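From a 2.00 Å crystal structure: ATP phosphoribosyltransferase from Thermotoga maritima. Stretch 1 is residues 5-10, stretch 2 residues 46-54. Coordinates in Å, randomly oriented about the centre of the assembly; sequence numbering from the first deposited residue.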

ATOM      1  N   LEU A   5       7.169  11.073  18.136  1.00 21.44           N
ATOM      2  CA  LEU A   5       7.883  10.119  17.274  1.00 23.12           C
ATOM      3  C   LEU A   5       6.939   9.471  16.256  1.00 23.22           C
ATOM      4  O   LEU A   5       5.787   9.154  16.600  1.00 22.29           O
ATOM      5  CB  LEU A   5       8.542   9.039  18.135  1.00 23.12           C
ATOM      6  CG  LEU A   5       9.955   9.298  18.647  1.00 29.85           C
ATOM      7  CD1 LEU A   5      10.092  10.637  19.327  1.00 30.50           C
ATOM      8  CD2 LEU A   5      10.399   8.176  19.590  1.00 33.24           C
ATOM      9  N   ALA A   6       7.429   9.304  15.015  1.00 20.87           N
ATOM     10  CA  ALA A   6       6.617   8.635  13.979  1.00 19.00           C
ATOM     11  C   ALA A   6       7.230   7.222  13.823  1.00 19.67           C
ATOM     12  O   ALA A   6       8.368   7.121  13.396  1.00 17.35           O
ATOM     13  CB  ALA A   6       6.732   9.395  12.661  1.00 16.74           C
ATOM     14  N   ILE A   7       6.524   6.219  14.272  1.00 19.87           N
ATOM     15  CA  ILE A   7       6.978   4.839  14.333  1.00 22.57           C
ATOM     16  C   ILE A   7       6.334   3.992  13.227  1.00 22.10           C
ATOM     17  O   ILE A   7       5.122   4.065  12.984  1.00 24.91           O
ATOM     18  CB  ILE A   7       6.640   4.231  15.701  1.00 22.25           C
ATOM     19  CG1 ILE A   7       6.982   5.142  16.879  1.00 23.90           C
ATOM     20  CG2 ILE A   7       7.267   2.852  15.869  1.00 18.88           C
ATOM     21  CD1 ILE A   7       8.362   5.736  16.923  1.00 26.52           C
ATOM     22  N   PRO A   8       7.148   3.292  12.484  1.00 22.23           N
ATOM     23  CA  PRO A   8       6.723   2.468  11.361  1.00 23.33           C
ATOM     24  C   PRO A   8       6.080   1.160  11.775  1.00 25.16           C
ATOM     25  O   PRO A   8       6.714   0.327  12.441  1.00 25.81           O
ATOM     26  CB  PRO A   8       8.052   2.186  10.636  1.00 23.62           C
ATOM     27  CG  PRO A   8       9.037   2.101  11.777  1.00 24.28           C
ATOM     28  CD  PRO A   8       8.626   3.197  12.731  1.00 22.39           C
ATOM     29  N   LYS A   9       4.814   0.940  11.411  1.00 24.17           N
ATOM     30  CA  LYS A   9       4.141  -0.312  11.752  1.00 25.84           C
ATOM     31  C   LYS A   9       4.729  -1.407  10.853  1.00 25.48           C
ATOM     32  O   LYS A   9       5.304  -1.105   9.808  1.00 26.03           O
ATOM     33  CB  LYS A   9       2.619  -0.233  11.529  1.00 30.01           C
ATOM     34  CG  LYS A   9       1.898   0.811  12.368  1.00 33.02           C
ATOM     35  CD  LYS A   9       0.618   0.264  12.980  1.00 39.44           C
ATOM     36  CE  LYS A   9      -0.609   0.689  12.218  1.00 44.69           C
ATOM     37  NZ  LYS A   9      -1.143   2.017  12.627  1.00 45.55           N
ATOM     38  N   GLY A  10       4.577  -2.661  11.242  1.00 26.77           N
ATOM     39  CA  GLY A  10       5.040  -3.753  10.403  1.00 27.26           C
ATOM     40  C   GLY A  10       6.384  -4.300  10.867  1.00 26.82           C
ATOM     41  O   GLY A  10       6.664  -4.495  12.043  1.00 25.73           O
TER
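Stretch 2 (46-54) RPFDVPTYL

Stretch 2 runs against stretch 1 in the opposite direction. Residues 5-8 of stretch 1 form a strand, and residues 50-54 of stretch 2 are helical. The two axes make an angle of 170° between their N-to-C directions and approach to 8.4 Å. No hydrogen bond joins the stretches, so the contact rests on packing, with 375 Å² buried in total.

Arg46 is extended, with phi/psi of -66/142. Its CA-to-CB bond points away from stretch 1, but three successive m rotamers fold the side chain so that its end comes nearer. Arg46 NH2 lies 3.8 Å from Lys9 CB, which sits over one face of the guanidinium. The backbone turns at Pro47, and residues 47-49 have helical phi/psi.

Pro47 makes the closest approach: its CG is 3.2 Å from Lys9 O. Pro47 CG is also 4.2 Å from Pro8 CB, so the two proline rings meet. Pro8 CA and Pro47 CA are 4.4 Å apart. Phe48 and Asp49 do not touch stretch 1. The carboxylate of Asp49 is hydrogen-bonded elsewhere in the structure. Asp49 N donates to Arg46 O at 2.7 Å, and Val50 N to Pro47 O at 3.1 Å.

Val50 points toward the strand with chi1 t. Val50 CG1 is 4.2 Å from Ala6 CB. Val50 CG2 lies 3.9 Å from Ala6 O and 4.2 Å from Pro8 CB, so this methyl spans both residues. Pro51 points away and Thr52 is out of reach. One turn after Val50, Tyr53 points back toward the strand, and its CB packs 4.2 Å from Ala6 CB. The small side chain of Ala6 thus meets both Val50 and Tyr53. Leu54 stays just beyond contact, with its CG 4.8 Å from Ala6 CB.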

ATOM      1  N   ARG A  46       2.040   3.814   8.861  1.00 22.68           N
ATOM      2  CA  ARG A  46       2.617   2.945   7.821  1.00 23.07           C
ATOM      3  C   ARG A  46       4.005   3.497   7.485  1.00 23.83           C
ATOM      4  O   ARG A  46       4.214   4.717   7.475  1.00 22.74           O
ATOM      5  CB  ARG A  46       1.759   2.884   6.598  1.00 25.05           C
ATOM      6  CG  ARG A  46       0.329   2.436   6.705  1.00 30.22           C
ATOM      7  CD  ARG A  46       0.147   1.099   7.368  1.00 38.58           C
ATOM      8  NE  ARG A  46       1.115   0.085   6.976  1.00 43.55           N
ATOM      9  CZ  ARG A  46       1.234  -1.079   7.622  1.00 47.89           C
ATOM     10  NH1 ARG A  46       2.126  -1.979   7.233  1.00 49.89           N
ATOM     11  NH2 ARG A  46       0.434  -1.337   8.656  1.00 49.43           N
ATOM     12  N   PRO A  47       4.955   2.604   7.244  1.00 24.48           N
ATOM     13  CA  PRO A  47       6.336   2.963   6.981  1.00 23.44           C
ATOM     14  C   PRO A  47       6.539   4.061   5.991  1.00 23.84           C
ATOM     15  O   PRO A  47       7.315   5.030   6.239  1.00 22.97           O
ATOM     16  CB  PRO A  47       6.935   1.634   6.444  1.00 25.82           C
ATOM     17  CG  PRO A  47       6.154   0.587   7.189  1.00 23.62           C
ATOM     18  CD  PRO A  47       4.748   1.136   7.248  1.00 23.94           C
ATOM     19  N   PHE A  48       5.824   4.047   4.862  1.00 22.50           N
ATOM     20  CA  PHE A  48       5.962   5.098   3.861  1.00 22.73           C
ATOM     21  C   PHE A  48       5.398   6.425   4.323  1.00 21.94           C
ATOM     22  O   PHE A  48       5.784   7.476   3.782  1.00 23.82           O
ATOM     23  CB  PHE A  48       5.300   4.683   2.524  1.00 25.97           C
ATOM     24  CG  PHE A  48       6.350   4.104   1.592  1.00 32.33           C
ATOM     25  CD1 PHE A  48       6.673   2.759   1.657  1.00 34.20           C
ATOM     26  CD2 PHE A  48       7.033   4.909   0.705  1.00 32.89           C
ATOM     27  CE1 PHE A  48       7.641   2.219   0.828  1.00 34.85           C
ATOM     28  CE2 PHE A  48       8.000   4.375  -0.119  1.00 38.12           C
ATOM     29  CZ  PHE A  48       8.309   3.018  -0.067  1.00 34.78           C
ATOM     30  N   ASP A  49       4.610   6.444   5.381  1.00 20.17           N
ATOM     31  CA  ASP A  49       4.056   7.700   5.893  1.00 20.66           C
ATOM     32  C   ASP A  49       4.958   8.349   6.929  1.00 20.48           C
ATOM     33  O   ASP A  49       4.678   9.463   7.351  1.00 19.99           O
ATOM     34  CB  ASP A  49       2.674   7.444   6.509  1.00 19.32           C
ATOM     35  CG  ASP A  49       1.650   7.025   5.465  1.00 20.82           C
ATOM     36  OD1 ASP A  49       0.677   6.342   5.817  1.00 22.89           O
ATOM     37  OD2 ASP A  49       1.819   7.357   4.281  1.00 21.16           O
ATOM     38  N   VAL A  50       6.029   7.665   7.366  1.00 20.30           N
ATOM     39  CA  VAL A  50       6.895   8.299   8.392  1.00 20.01           C
ATOM     40  C   VAL A  50       7.438   9.614   7.917  1.00 21.86           C
ATOM     41  O   VAL A  50       7.302  10.660   8.603  1.00 22.99           O
ATOM     42  CB  VAL A  50       7.983   7.336   8.859  1.00 20.35           C
ATOM     43  CG1 VAL A  50       9.156   8.040   9.541  1.00 16.54           C
ATOM     44  CG2 VAL A  50       7.379   6.263   9.773  1.00 17.55           C
ATOM     45  N   PRO A  51       8.004   9.699   6.705  1.00 21.49           N
ATOM     46  CA  PRO A  51       8.596  10.932   6.240  1.00 22.50           C
ATOM     47  C   PRO A  51       7.539  12.008   6.022  1.00 23.15           C
ATOM     48  O   PRO A  51       7.828  13.194   6.246  1.00 21.28           O
ATOM     49  CB  PRO A  51       9.331  10.581   4.960  1.00 24.62           C
ATOM     50  CG  PRO A  51       8.990   9.179   4.637  1.00 24.85           C
ATOM     51  CD  PRO A  51       8.386   8.549   5.859  1.00 23.24           C
ATOM     52  N   THR A  52       6.328  11.602   5.652  1.00 20.85           N
ATOM     53  CA  THR A  52       5.214  12.551   5.506  1.00 22.34           C
ATOM     54  C   THR A  52       4.889  13.224   6.822  1.00 21.21           C
ATOM     55  O   THR A  52       4.705  14.457   6.900  1.00 22.92           O
ATOM     56  CB  THR A  52       3.976  11.788   4.995  1.00 23.39           C
ATOM     57  OG1 THR A  52       4.307  11.170   3.727  1.00 26.03           O
ATOM     58  CG2 THR A  52       2.781  12.694   4.834  1.00 25.74           C
ATOM     59  N   TYR A  53       4.813  12.475   7.925  1.00 22.70           N
ATOM     60  CA  TYR A  53       4.552  13.072   9.230  1.00 22.77           C
ATOM     61  C   TYR A  53       5.645  14.048   9.633  1.00 24.10           C
ATOM     62  O   TYR A  53       5.367  15.075  10.292  1.00 23.58           O
ATOM     63  CB  TYR A  53       4.416  11.976  10.330  1.00 21.98           C
ATOM     64  CG  TYR A  53       2.971  11.477  10.379  1.00 23.19           C
ATOM     65  CD1 TYR A  53       2.409  10.799   9.301  1.00 23.28           C
ATOM     66  CD2 TYR A  53       2.179  11.744  11.472  1.00 24.76           C
ATOM     67  CE1 TYR A  53       1.092  10.376   9.342  1.00 22.92           C
ATOM     68  CE2 TYR A  53       0.872  11.342  11.527  1.00 25.07           C
ATOM     69  CZ  TYR A  53       0.327  10.663  10.449  1.00 25.46           C
ATOM     70  OH  TYR A  53      -0.994  10.284  10.542  1.00 23.75           O
ATOM     71  N   LEU A  54       6.901  13.722   9.331  1.00 23.51           N
ATOM     72  CA  LEU A  54       8.011  14.599   9.663  1.00 24.25           C
ATOM     73  C   LEU A  54       8.074  15.841   8.776  1.00 26.48           C
ATOM     74  O   LEU A  54       8.191  16.978   9.259  1.00 24.73           O
ATOM     75  CB  LEU A  54       9.341  13.828   9.515  1.00 21.93           C
ATOM     76  CG  LEU A  54       9.509  12.716  10.580  1.00 26.66           C
ATOM     77  CD1 LEU A  54      10.486  11.648  10.090  1.00 23.79           C
ATOM     78  CD2 LEU A  54      10.027  13.358  11.858  1.00 27.06           C
TER